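Local coordinates for acyl-coenzyme A oxidase 3 (Yarrowia lipolytica, PDB 5YS9), which oxidises acyl-CoA substrates with FAD and molecular oxygen, giving trans-2-enoyl-CoA and hydrogen peroxide in the peroxisomal beta-oxidation of fatty acids, at residues V10-K15 and P23-A28; G29-V34 and Y633-G638; T42-G47 and E568-S573; L106-H111 and G117-L122; E495-S500 and W514-N519. All blocks are in the same frame, centred on the assembly; numbering follows the deposited sequence.

Contact 1 of 5, residues V10-K15 and P23-A28; sequences VEIDGK and PPKALA
I12 and K25 provide the apolar part of this contact. Their side chains slide past each other in opposite senses, with the CG2 methyl of I12 laid against the lysine methylenes, 4.0 Å from K25 CG. I12 CG2 is modelled only 3.3 Å from K25 CE, closer than carbons normally pack, which leaves the exact spacing doubtful. A bend at chi2 (71°) turns the K25 chain along the isoleucine instead of straight out from the helix. The ionic part lies just beyond: K25 NZ reaches D13 OD2 at 3.4 Å, a salt bridge but a weak hydrogen bond, and the two side chains cross at nearly a right angle. Y17 touches both I12 and K25. Backbone bonds fix the position of D13, with I12 N to K15 O at 2.9 Å and K15 N to I12 O at 3.3 Å closing a type I' turn whose middle residues, D13 and G14, have positive phi. This is the signature of a tight two-residue beta hairpin, here strands 10-12 and 15-17, leaning on the first turn of helix 23-31 through K25.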
# COMPACT_ATOMS: atom_id res chain seq x y z
N VAL A 10 -31.62 -16.14 -10.08
CA VAL A 10 -31.35 -17.12 -9.04
C VAL A 10 -32.63 -17.43 -8.31
O VAL A 10 -33.44 -16.55 -8.08
CB VAL A 10 -30.33 -16.59 -8.03
CG1 VAL A 10 -30.01 -17.66 -7.00
CG2 VAL A 10 -29.06 -16.16 -8.74
N GLU A 11 -32.84 -18.70 -8.00
CA GLU A 11 -34.01 -19.11 -7.25
C GLU A 11 -33.61 -19.67 -5.90
O GLU A 11 -32.86 -20.63 -5.83
CB GLU A 11 -34.75 -20.19 -8.01
CG GLU A 11 -36.12 -19.79 -8.53
CD GLU A 11 -36.73 -20.87 -9.39
OE1 GLU A 11 -37.87 -20.68 -9.86
OE2 GLU A 11 -36.08 -21.91 -9.61
N ILE A 12 -34.11 -19.07 -4.84
CA ILE A 12 -33.88 -19.59 -3.50
C ILE A 12 -35.18 -19.69 -2.74
O ILE A 12 -35.86 -18.69 -2.56
CB ILE A 12 -32.93 -18.67 -2.72
CG1 ILE A 12 -31.56 -18.62 -3.39
CG2 ILE A 12 -32.79 -19.15 -1.28
CD1 ILE A 12 -31.20 -17.26 -3.92
N ASP A 13 -35.51 -20.87 -2.26
CA ASP A 13 -36.72 -21.08 -1.48
C ASP A 13 -38.00 -20.64 -2.19
O ASP A 13 -38.88 -20.05 -1.59
CB ASP A 13 -36.61 -20.41 -0.12
CG ASP A 13 -35.65 -21.13 0.80
OD1 ASP A 13 -35.31 -22.28 0.48
OD2 ASP A 13 -35.22 -20.55 1.81
N GLY A 14 -38.09 -20.93 -3.48
CA GLY A 14 -39.28 -20.65 -4.24
C GLY A 14 -39.42 -19.23 -4.77
O GLY A 14 -40.44 -18.87 -5.34
N LYS A 15 -38.38 -18.43 -4.61
CA LYS A 15 -38.43 -17.05 -5.04
C LYS A 15 -37.27 -16.74 -5.96
O LYS A 15 -36.24 -17.39 -5.91
CB LYS A 15 -38.41 -16.11 -3.83
CG LYS A 15 -39.72 -16.05 -3.07
CD LYS A 15 -39.66 -15.08 -1.90
CE LYS A 15 -40.80 -15.30 -0.92
NZ LYS A 15 -41.38 -14.03 -0.40
N PRO A 23 -28.12 -10.40 -2.76
CA PRO A 23 -27.13 -10.32 -1.64
C PRO A 23 -27.60 -10.57 -0.18
O PRO A 23 -27.02 -11.43 0.50
CB PRO A 23 -26.53 -8.92 -1.80
CG PRO A 23 -26.63 -8.66 -3.28
CD PRO A 23 -27.96 -9.27 -3.69
N PRO A 24 -28.67 -9.88 0.29
CA PRO A 24 -29.10 -10.19 1.67
C PRO A 24 -29.50 -11.66 1.88
O PRO A 24 -29.28 -12.19 2.96
CB PRO A 24 -30.30 -9.27 1.91
CG PRO A 24 -30.82 -8.98 0.56
CD PRO A 24 -29.60 -8.93 -0.36
N LYS A 25 -30.05 -12.29 0.87
CA LYS A 25 -30.40 -13.70 0.96
C LYS A 25 -29.13 -14.58 1.00
O LYS A 25 -29.03 -15.48 1.84
CB LYS A 25 -31.34 -14.09 -0.19
CG LYS A 25 -31.97 -15.46 -0.08
CD LYS A 25 -33.02 -15.57 1.03
CE LYS A 25 -33.49 -17.03 1.13
NZ LYS A 25 -34.59 -17.25 2.13
N ALA A 26 -28.16 -14.32 0.14
CA ALA A 26 -26.89 -15.05 0.20
C ALA A 26 -26.21 -14.96 1.57
O ALA A 26 -25.84 -15.97 2.17
CB ALA A 26 -25.94 -14.59 -0.90
N LEU A 27 -26.09 -13.74 2.10
CA LEU A 27 -25.41 -13.59 3.38
C LEU A 27 -26.18 -14.25 4.54
O LEU A 27 -25.58 -14.80 5.46
CB LEU A 27 -25.07 -12.13 3.66
CG LEU A 27 -24.16 -11.88 4.87
CD1 LEU A 27 -22.82 -12.59 4.72
CD2 LEU A 27 -23.92 -10.39 5.03
N ALA A 28 -27.50 -14.24 4.49
CA ALA A 28 -28.29 -14.97 5.48
C ALA A 28 -27.95 -16.43 5.36
O ALA A 28 -27.73 -17.08 6.37
CB ALA A 28 -29.80 -14.73 5.32

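Contact 2 of 5, residues G29-V34 and Y633-G638; sequences GERAKV and YTDAFG
A side-on arginine-aspartate salt bridge, R31 to D635, joins the N-terminal helix 23-31 to helix 630-635 of the C-terminal helical part of the oxidase. R31 NE donates to D635 OD2 at 2.8 Å with an N-H...O angle of 172°, and R31 NH1 donates to D635 OD1 at 3.0 Å and 170°. Each oxygen uses its syn lone pair, and the guanidinium and carboxylate planes are 8° apart, so two nearly straight, nearly coplanar bonds fix the rotation of both groups. The arginine chain is extended from CG to NE, which carries the guanidinium across to the aspartate although the residues' CA atoms are 9.0 Å apart. Both partners are also held from outside: R326 makes a second salt bridge with D635 OD1, while Y651 accepts from R31 NH2 through its carbonyl and lies in cation-pi contact with R31. With a leucine here, D635 OD2 would probably be left without its charged mate and the Y651 carbonyl without this donor. Next to R31 in the chain, E30 OE2 pairs with R627, and K33 NZ meets E30 OE1 at 3.2 Å from above the carboxylate plane.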
# COMPACT_ATOMS: atom_id res chain seq x y z
N GLY A 29 -27.84 -16.93 4.13
CA GLY A 29 -27.50 -18.33 3.89
C GLY A 29 -26.21 -18.76 4.55
O GLY A 29 -26.08 -19.91 4.96
N GLU A 30 -25.23 -17.88 4.55
CA GLU A 30 -23.96 -18.10 5.23
C GLU A 30 -24.07 -18.15 6.74
O GLU A 30 -23.42 -18.93 7.39
CB GLU A 30 -22.95 -17.04 4.83
CG GLU A 30 -22.71 -16.99 3.34
CD GLU A 30 -21.84 -18.12 2.86
OE1 GLU A 30 -21.58 -19.05 3.63
OE2 GLU A 30 -21.41 -18.07 1.71
N ARG A 31 -24.91 -17.29 7.28
CA ARG A 31 -25.15 -17.22 8.70
C ARG A 31 -25.75 -18.53 9.18
O ARG A 31 -25.48 -19.01 10.27
CB ARG A 31 -26.02 -16.02 9.06
CG ARG A 31 -25.25 -14.92 9.75
CD ARG A 31 -25.91 -13.57 9.65
NE ARG A 31 -24.93 -12.50 9.75
CZ ARG A 31 -24.90 -11.42 9.00
NH1 ARG A 31 -23.95 -10.53 9.19
NH2 ARG A 31 -25.81 -11.21 8.08
N ALA A 32 -26.58 -19.11 8.33
CA ALA A 32 -27.26 -20.36 8.59
C ALA A 32 -26.33 -21.55 8.81
O ALA A 32 -26.72 -22.53 9.41
CB ALA A 32 -28.25 -20.65 7.48
N LYS A 33 -25.12 -21.49 8.27
CA LYS A 33 -24.13 -22.60 8.42
C LYS A 33 -23.38 -22.63 9.76
O LYS A 33 -22.82 -23.63 10.16
CB LYS A 33 -23.07 -22.51 7.31
CG LYS A 33 -23.69 -22.50 5.93
CD LYS A 33 -22.67 -22.17 4.88
CE LYS A 33 -23.25 -22.37 3.49
NZ LYS A 33 -22.19 -21.98 2.53
N VAL A 34 -23.35 -21.50 10.44
CA VAL A 34 -22.47 -21.29 11.58
C VAL A 34 -22.74 -22.34 12.66
O VAL A 34 -23.87 -22.52 13.05
CB VAL A 34 -22.65 -19.84 12.07
CG1 VAL A 34 -22.20 -19.64 13.51
CG2 VAL A 34 -21.91 -18.91 11.12
N TYR A 633 -16.96 -16.35 12.08
CA TYR A 633 -15.70 -15.74 12.44
C TYR A 633 -15.75 -14.19 12.37
O TYR A 633 -15.18 -13.51 13.23
CB TYR A 633 -14.61 -16.22 11.51
CG TYR A 633 -14.21 -17.68 11.63
CD1 TYR A 633 -13.68 -18.18 12.81
CD2 TYR A 633 -14.26 -18.53 10.53
CE1 TYR A 633 -13.25 -19.50 12.92
CE2 TYR A 633 -13.83 -19.83 10.62
CZ TYR A 633 -13.34 -20.31 11.83
OH TYR A 633 -12.91 -21.59 11.94
N THR A 634 -16.43 -13.65 11.34
CA THR A 634 -16.47 -12.19 11.09
C THR A 634 -17.51 -11.49 11.95
O THR A 634 -17.25 -10.40 12.47
CB THR A 634 -16.74 -11.88 9.63
OG1 THR A 634 -17.83 -12.68 9.18
CG2 THR A 634 -15.56 -12.24 8.82
N ASP A 635 -18.67 -12.14 12.14
CA ASP A 635 -19.69 -11.61 13.07
C ASP A 635 -19.20 -11.63 14.48
O ASP A 635 -19.68 -10.80 15.26
CB ASP A 635 -21.01 -12.38 13.02
CG ASP A 635 -21.84 -12.07 11.78
OD1 ASP A 635 -21.60 -11.06 11.06
OD2 ASP A 635 -22.76 -12.86 11.54
N ALA A 636 -18.26 -12.54 14.81
CA ALA A 636 -17.64 -12.58 16.15
C ALA A 636 -16.94 -11.28 16.62
O ALA A 636 -16.86 -11.03 17.86
CB ALA A 636 -16.68 -13.75 16.29
N PHE A 637 -16.47 -10.46 15.66
CA PHE A 637 -15.88 -9.15 16.01
C PHE A 637 -16.89 -8.17 16.61
O PHE A 637 -16.50 -7.25 17.30
CB PHE A 637 -15.26 -8.49 14.81
CG PHE A 637 -14.20 -9.30 14.11
CD1 PHE A 637 -13.06 -9.74 14.79
CD2 PHE A 637 -14.29 -9.53 12.74
CE1 PHE A 637 -12.06 -10.45 14.10
CE2 PHE A 637 -13.29 -10.22 12.05
CZ PHE A 637 -12.18 -10.70 12.73
N GLY A 638 -18.18 -8.35 16.33
CA GLY A 638 -19.24 -7.51 16.92
C GLY A 638 -19.23 -6.05 16.49
O GLY A 638 -19.52 -5.17 17.29

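Contact 3 of 5, residues T42-G47 and E568-S573; sequences TEFLHG and ERINAS
F44 makes the van der Waals contacts, meeting R569, I570 and S573 of helix 547-573 with the CE1-CZ side of its ring. CZ lies 3.8 Å from I570 CG1, the two side chains passing at a slant, and 4.2 Å from R569 CB. With CG anti to the backbone N (chi1 177°), the ring is carried out from helix 38-46 into this position, where M367 and L582 also touch it. The polar atoms it meets lie near the ring plane, at its edge: R569 O is 3.4 Å and S573 OG 3.3 Å from CE1, consistent with weak attraction by the ring hydrogens. The arrangement is a helix-helix packing between the N-terminal and C-terminal helical parts of the enzyme, with short-segment axes 11.0 Å apart at 118°; helix 38-46 stops beside it in a Schellman motif at G47. Replacing F44 by alanine is likely to open a gap between I570, L582 and M367. Hydrogen bonds order the receiving surface. R569 O accepts both S573 OG, at 2.7 Å, and S573 N, at 2.9 Å, and the two donors come from opposite faces of the carbonyl plane. A water adds a polar link across the contact: it accepts from R569 NH2 at 3.1 Å and donates, weakly, to F44 O.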
# COMPACT_ATOMS: atom_id res chain seq x y z
N THR A 42 -16.53 -14.23 20.38
CA THR A 42 -16.27 -12.89 20.83
C THR A 42 -15.60 -12.88 22.20
O THR A 42 -14.68 -12.07 22.42
CB THR A 42 -17.56 -12.05 20.87
OG1 THR A 42 -18.28 -12.24 19.64
CG2 THR A 42 -17.24 -10.61 21.01
N GLU A 43 -16.02 -13.77 23.10
CA GLU A 43 -15.32 -13.96 24.42
C GLU A 43 -13.87 -14.43 24.31
O GLU A 43 -12.98 -13.94 25.02
CB GLU A 43 -16.10 -14.92 25.36
CG GLU A 43 -17.18 -14.22 26.17
CD GLU A 43 -18.16 -15.18 26.81
OE1 GLU A 43 -19.35 -14.78 26.94
OE2 GLU A 43 -17.74 -16.31 27.13
N PHE A 44 -13.60 -15.36 23.39
CA PHE A 44 -12.22 -15.71 23.14
C PHE A 44 -11.37 -14.52 22.64
O PHE A 44 -10.26 -14.33 23.09
CB PHE A 44 -12.13 -16.88 22.16
CG PHE A 44 -10.71 -17.25 21.81
CD1 PHE A 44 -9.89 -17.83 22.75
CD2 PHE A 44 -10.18 -16.92 20.57
CE1 PHE A 44 -8.58 -18.15 22.44
CE2 PHE A 44 -8.87 -17.24 20.25
CZ PHE A 44 -8.07 -17.85 21.19
N LEU A 45 -11.87 -13.73 21.69
CA LEU A 45 -11.10 -12.60 21.15
C LEU A 45 -10.77 -11.56 22.18
O LEU A 45 -9.68 -11.01 22.17
CB LEU A 45 -11.81 -11.95 19.97
CG LEU A 45 -11.79 -12.78 18.71
CD1 LEU A 45 -12.84 -12.31 17.72
CD2 LEU A 45 -10.41 -12.76 18.09
N HIS A 46 -11.71 -11.29 23.08
CA HIS A 46 -11.54 -10.22 24.05
C HIS A 46 -11.31 -10.71 25.48
O HIS A 46 -11.40 -9.91 26.41
CB HIS A 46 -12.76 -9.32 23.97
CG HIS A 46 -12.87 -8.61 22.68
ND1 HIS A 46 -11.98 -7.63 22.30
CD2 HIS A 46 -13.75 -8.75 21.65
CE1 HIS A 46 -12.34 -7.15 21.12
NE2 HIS A 46 -13.39 -7.83 20.70
N GLY A 47 -11.02 -12.01 25.67
CA GLY A 47 -10.65 -12.56 26.98
C GLY A 47 -11.74 -12.56 28.03
O GLY A 47 -11.52 -12.16 29.14
N GLU A 568 -1.22 -21.33 22.11
CA GLU A 568 -1.18 -21.19 23.58
C GLU A 568 -2.45 -20.59 24.14
O GLU A 568 -2.92 -21.00 25.19
CB GLU A 568 0.04 -20.36 24.08
CG GLU A 568 1.15 -21.17 24.78
CD GLU A 568 2.58 -20.89 24.27
OE1 GLU A 568 3.17 -21.82 23.66
OE2 GLU A 568 3.13 -19.76 24.50
N ARG A 569 -3.00 -19.61 23.45
CA ARG A 569 -4.20 -18.90 23.93
C ARG A 569 -5.45 -19.75 23.71
O ARG A 569 -6.38 -19.67 24.50
CB ARG A 569 -4.38 -17.51 23.25
CG ARG A 569 -3.32 -16.43 23.56
CD ARG A 569 -3.27 -15.92 25.00
NE ARG A 569 -4.59 -15.72 25.61
CZ ARG A 569 -4.99 -16.17 26.80
NH1 ARG A 569 -4.18 -16.85 27.61
NH2 ARG A 569 -6.22 -15.92 27.20
N ILE A 570 -5.46 -20.55 22.65
CA ILE A 570 -6.55 -21.51 22.39
C ILE A 570 -6.58 -22.57 23.49
O ILE A 570 -7.63 -22.80 24.10
CB ILE A 570 -6.42 -22.19 20.99
CG1 ILE A 570 -6.64 -21.16 19.87
CG2 ILE A 570 -7.43 -23.33 20.85
CD1 ILE A 570 -6.16 -21.56 18.48
N ASN A 571 -5.43 -23.21 23.72
CA ASN A 571 -5.28 -24.20 24.77
C ASN A 571 -5.68 -23.58 26.10
O ASN A 571 -6.46 -24.15 26.82
CB ASN A 571 -3.85 -24.73 24.84
CG ASN A 571 -3.69 -25.86 25.87
OD1 ASN A 571 -2.93 -25.74 26.85
ND2 ASN A 571 -4.41 -26.96 25.65
N ALA A 572 -5.20 -22.38 26.40
CA ALA A 572 -5.45 -21.77 27.71
C ALA A 572 -6.86 -21.27 27.96
O ALA A 572 -7.33 -21.37 29.07
CB ALA A 572 -4.48 -20.62 27.96
N SER A 573 -7.54 -20.70 26.96
CA SER A 573 -8.78 -19.93 27.21
C SER A 573 -10.01 -20.20 26.34
O SER A 573 -11.06 -19.64 26.60
CB SER A 573 -8.46 -18.43 27.10
OG SER A 573 -8.16 -18.11 25.76
O HOH W 1 -7.40 -14.36 24.77

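Contact 4 of 5, residues L106-H111 and G117-L122; sequences LRSQLH and GTRIRL
S108 and R119 mark the closest backbone approach, 6.0 Å between CA atoms, in a helical hairpin whose short-segment axes lie 9.4 Å apart and run roughly antiparallel, at 143°. Helices 101-111 and 116-136 follow each other through a brief connection. R119 carries most of the contact. A side chain stretched out from CB to NE (chi1 175°) takes it over the backbone of the other helix: CG lies 3.5 Å from S108 O, and one guanidinium face rests on Q109 CA, 3.9 Å from the plane and over its centre. R119 NE is 3.1 Å from S108 O, but that oxygen sits over the face, and the angle is too poor for a hydrogen bond. Q109 runs alongside R119 and points the same way, its CG 3.6 Å from R119 NH2, with the amide turned 66° from the guanidinium. Closer to the connection, T118 CG2 meets the edge of the H111 ring at CE1, 3.9 Å away. The hydroxyls are engaged locally, S108 OG with L105 O and T118 OG1 with D115. R119 NH1 forms a salt bridge with one oxygen of D312 and Q109 NE2 a hydrogen bond with the other; the charge of R119 is thus paired on helix 300-330, while what the two helices share here is packing.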
# COMPACT_ATOMS: atom_id res chain seq x y z
N LEU A 106 -8.98 1.80 25.88
CA LEU A 106 -9.74 0.93 25.03
C LEU A 106 -10.79 1.77 24.28
O LEU A 106 -11.05 1.50 23.12
CB LEU A 106 -10.34 -0.17 25.87
CG LEU A 106 -10.43 -1.63 25.41
CD1 LEU A 106 -9.20 -2.18 24.70
CD2 LEU A 106 -10.75 -2.47 26.66
N ARG A 107 -11.30 2.82 24.90
CA ARG A 107 -12.14 3.77 24.20
C ARG A 107 -11.41 4.49 23.08
O ARG A 107 -11.95 4.65 22.00
CB ARG A 107 -12.72 4.79 25.16
CG ARG A 107 -13.83 5.62 24.55
CD ARG A 107 -14.13 6.87 25.35
NE ARG A 107 -14.76 6.57 26.63
CZ ARG A 107 -16.01 6.19 26.76
NH1 ARG A 107 -16.78 6.07 25.70
NH2 ARG A 107 -16.50 5.93 27.95
N SER A 108 -10.18 4.93 23.33
CA SER A 108 -9.41 5.56 22.29
C SER A 108 -8.97 4.57 21.16
O SER A 108 -8.79 4.99 20.03
CB SER A 108 -8.27 6.41 22.86
OG SER A 108 -7.14 5.64 23.11
N GLN A 109 -8.89 3.28 21.42
CA GLN A 109 -8.50 2.30 20.39
C GLN A 109 -9.71 1.88 19.53
O GLN A 109 -9.63 1.71 18.31
CB GLN A 109 -7.95 1.03 21.05
CG GLN A 109 -6.54 1.04 21.62
CD GLN A 109 -6.17 -0.34 22.22
OE1 GLN A 109 -6.86 -0.84 23.14
NE2 GLN A 109 -5.12 -0.95 21.69
N LEU A 110 -10.82 1.65 20.20
CA LEU A 110 -12.08 1.43 19.52
C LEU A 110 -12.44 2.59 18.54
O LEU A 110 -12.90 2.35 17.44
CB LEU A 110 -13.22 1.22 20.53
CG LEU A 110 -13.10 -0.05 21.39
CD1 LEU A 110 -14.02 0.08 22.59
CD2 LEU A 110 -13.42 -1.30 20.58
N HIS A 111 -12.21 3.82 18.98
CA HIS A 111 -12.52 5.00 18.21
C HIS A 111 -11.60 5.12 17.01
O HIS A 111 -11.99 5.72 16.02
CB HIS A 111 -12.36 6.25 19.09
CG HIS A 111 -12.85 7.52 18.45
ND1 HIS A 111 -12.23 8.73 18.63
CD2 HIS A 111 -13.91 7.75 17.64
CE1 HIS A 111 -12.90 9.66 17.98
NE2 HIS A 111 -13.92 9.09 17.36
N GLY A 117 -7.53 10.19 13.18
CA GLY A 117 -7.04 11.53 13.35
C GLY A 117 -7.34 12.07 14.73
O GLY A 117 -6.44 12.52 15.43
N THR A 118 -8.60 12.05 15.12
CA THR A 118 -9.00 12.67 16.38
C THR A 118 -8.28 12.05 17.57
O THR A 118 -7.71 12.73 18.42
CB THR A 118 -10.52 12.59 16.55
OG1 THR A 118 -11.15 13.46 15.60
CG2 THR A 118 -10.92 13.03 17.96
N ARG A 119 -8.29 10.73 17.61
CA ARG A 119 -7.56 9.97 18.62
C ARG A 119 -6.13 10.49 18.84
O ARG A 119 -5.70 10.62 19.97
CB ARG A 119 -7.53 8.50 18.18
CG ARG A 119 -6.71 7.61 19.06
CD ARG A 119 -6.48 6.24 18.50
NE ARG A 119 -5.73 5.54 19.53
CZ ARG A 119 -5.22 4.31 19.46
NH1 ARG A 119 -5.39 3.59 18.37
NH2 ARG A 119 -4.51 3.82 20.49
N ILE A 120 -5.40 10.80 17.77
CA ILE A 120 -4.00 11.21 17.90
C ILE A 120 -3.93 12.66 18.26
O ILE A 120 -3.07 13.05 19.05
CB ILE A 120 -3.15 10.97 16.63
CG1 ILE A 120 -3.26 9.52 16.19
CG2 ILE A 120 -1.68 11.27 16.90
CD1 ILE A 120 -2.91 8.55 17.30
N ARG A 121 -4.82 13.47 17.73
CA ARG A 121 -4.78 14.88 18.06
C ARG A 121 -4.98 15.09 19.54
O ARG A 121 -4.37 15.96 20.13
CB ARG A 121 -5.76 15.70 17.24
CG ARG A 121 -5.16 17.04 16.88
CD ARG A 121 -6.17 18.00 16.33
NE ARG A 121 -5.89 19.35 16.76
CZ ARG A 121 -6.30 20.42 16.12
NH1 ARG A 121 -7.01 20.28 15.02
NH2 ARG A 121 -6.01 21.61 16.57
N LEU A 122 -5.85 14.30 20.13
CA LEU A 122 -5.93 14.26 21.58
C LEU A 122 -4.72 13.56 22.18
O LEU A 122 -4.09 14.07 23.13
CB LEU A 122 -7.19 13.52 22.02
CG LEU A 122 -7.54 13.73 23.47
CD1 LEU A 122 -7.50 15.21 23.80
CD2 LEU A 122 -8.90 13.10 23.75

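Contact 5 of 5, residues E495-S500 and W514-N519; sequences EQATLS and WEKVAN
K516 points its ammonium group at the backbone of residues 495-497, in the loop that precedes helix 507-534 of the C-terminal helical part. Main-chain carbonyls of the loop accept from this lysine of the helix, tying the two together. The lysine chain stays extended through its middle and bends at chi4 (82°), which turns NZ toward the oxygens. The firmer bond is to A497 O, 2.7 Å from NZ; the nitrogen lies in the carbonyl plane, on a lone pair, with a C=O...N angle of 137°. E495 O is met by K516 NZ at 3.2 Å, a weak bond, and L494 O, just ahead of the loop segment, accepts as well. Three backbone oxygens thus accept from the ammonium of this buried lysine, a setting in which the positive charge is probably stabilised by the carbonyl dipoles. The side chains of E495 and Q496 start out away from the helix, and it is the backbone oxygen of E495 that is used. E604, on helix 598-604, also touches the K516 side chain. A497 instead turns its methyl toward the helix, CB 4.3 Å from K516 NZ.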
# COMPACT_ATOMS: atom_id res chain seq x y z
N GLU A 495 18.30 -29.57 16.34
CA GLU A 495 19.41 -29.80 15.41
C GLU A 495 19.05 -30.93 14.43
O GLU A 495 19.17 -30.77 13.24
CB GLU A 495 20.73 -30.12 16.14
CG GLU A 495 21.24 -28.97 17.03
CD GLU A 495 22.48 -29.29 17.88
OE1 GLU A 495 22.71 -30.43 18.32
OE2 GLU A 495 23.23 -28.34 18.14
N GLN A 496 18.56 -32.04 14.97
CA GLN A 496 18.26 -33.26 14.21
C GLN A 496 16.81 -33.27 13.69
O GLN A 496 16.52 -33.97 12.73
CB GLN A 496 18.47 -34.53 15.07
CG GLN A 496 19.70 -34.59 15.99
CD GLN A 496 20.99 -34.93 15.26
OE1 GLN A 496 21.87 -34.07 15.07
NE2 GLN A 496 21.12 -36.18 14.85
N ALA A 497 15.90 -32.55 14.36
CA ALA A 497 14.45 -32.62 14.08
C ALA A 497 14.06 -32.52 12.59
O ALA A 497 14.61 -31.70 11.82
CB ALA A 497 13.70 -31.57 14.89
N THR A 498 13.13 -33.37 12.19
CA THR A 498 12.58 -33.41 10.85
C THR A 498 11.13 -33.82 10.97
O THR A 498 10.69 -34.18 12.05
CB THR A 498 13.30 -34.38 9.90
OG1 THR A 498 13.47 -35.64 10.54
CG2 THR A 498 14.65 -33.83 9.51
N LEU A 499 10.38 -33.71 9.89
CA LEU A 499 8.99 -34.10 9.93
C LEU A 499 8.83 -35.58 10.24
O LEU A 499 8.03 -35.94 11.07
CB LEU A 499 8.34 -33.78 8.59
CG LEU A 499 6.83 -33.94 8.53
CD1 LEU A 499 6.16 -33.09 9.58
CD2 LEU A 499 6.32 -33.58 7.14
N SER A 500 9.63 -36.42 9.60
CA SER A 500 9.67 -37.84 9.92
C SER A 500 8.32 -38.52 9.86
O SER A 500 8.00 -39.35 10.70
CB SER A 500 10.29 -38.05 11.30
OG SER A 500 11.42 -37.23 11.48
N TRP A 514 8.42 -24.26 13.27
CA TRP A 514 8.77 -22.82 13.41
C TRP A 514 9.93 -22.58 14.40
O TRP A 514 10.73 -21.64 14.21
CB TRP A 514 7.52 -21.96 13.76
CG TRP A 514 6.74 -21.72 12.56
CD1 TRP A 514 5.56 -22.32 12.20
CD2 TRP A 514 7.12 -20.87 11.47
NE1 TRP A 514 5.18 -21.88 10.94
CE2 TRP A 514 6.12 -20.99 10.47
CE3 TRP A 514 8.21 -20.02 11.22
CZ2 TRP A 514 6.16 -20.28 9.26
CZ3 TRP A 514 8.26 -19.30 10.04
CH2 TRP A 514 7.24 -19.45 9.05
N GLU A 515 10.00 -23.40 15.44
CA GLU A 515 11.16 -23.39 16.34
C GLU A 515 12.41 -23.82 15.60
O GLU A 515 13.48 -23.20 15.78
CB GLU A 515 10.91 -24.24 17.61
CG GLU A 515 9.81 -23.68 18.51
CD GLU A 515 9.60 -24.48 19.80
OE1 GLU A 515 10.15 -25.60 19.95
OE2 GLU A 515 8.89 -23.98 20.71
N LYS A 516 12.29 -24.81 14.71
CA LYS A 516 13.47 -25.21 13.99
C LYS A 516 14.04 -24.10 13.11
O LYS A 516 15.20 -23.81 13.16
CB LYS A 516 13.23 -26.44 13.10
CG LYS A 516 14.57 -27.15 12.84
CD LYS A 516 14.64 -27.94 11.56
CE LYS A 516 16.05 -28.46 11.30
NZ LYS A 516 16.37 -29.72 12.03
N VAL A 517 13.21 -23.52 12.25
CA VAL A 517 13.71 -22.55 11.28
C VAL A 517 14.19 -21.24 11.97
O VAL A 517 15.15 -20.65 11.52
CB VAL A 517 12.70 -22.31 10.12
CG1 VAL A 517 12.41 -23.63 9.40
CG2 VAL A 517 11.39 -21.67 10.62
N ALA A 518 13.54 -20.82 13.06
CA ALA A 518 13.99 -19.68 13.87
C ALA A 518 15.34 -19.94 14.47
O ALA A 518 16.28 -19.17 14.28
CB ALA A 518 12.99 -19.37 14.98
N ASN A 519 15.44 -21.07 15.17
CA ASN A 519 16.71 -21.47 15.76
C ASN A 519 17.82 -21.63 14.72
O ASN A 519 18.94 -21.13 14.89
CB ASN A 519 16.53 -22.74 16.57
CG ASN A 519 17.83 -23.24 17.13
OD1 ASN A 519 18.37 -24.19 16.59
ND2 ASN A 519 18.40 -22.56 18.15

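Overall arrangement
Contacts 1 and 2 share helix 23-31 and follow each other in the chain, their centres 16 Å apart. Contact 3 is nested inside the loop closed by contact 2 and touches it directly: A636 O and T42 OG1 lie 2.6 Å apart, a probable hydrogen bond, and F637 packs on L45. Contacts 4 and 5 are both nested within the loop closed by contact 3, yet their own centres are 42 Å apart; the nearest atoms of contact 3 are about 6 Å from contact 4 and about 7 Å from contact 5. The centre of contact 4 is nearest the centre of the chain, about 13 Å away, and the contact comes near the cofactor: the R119 side chain is about 12 Å from a bound FAD.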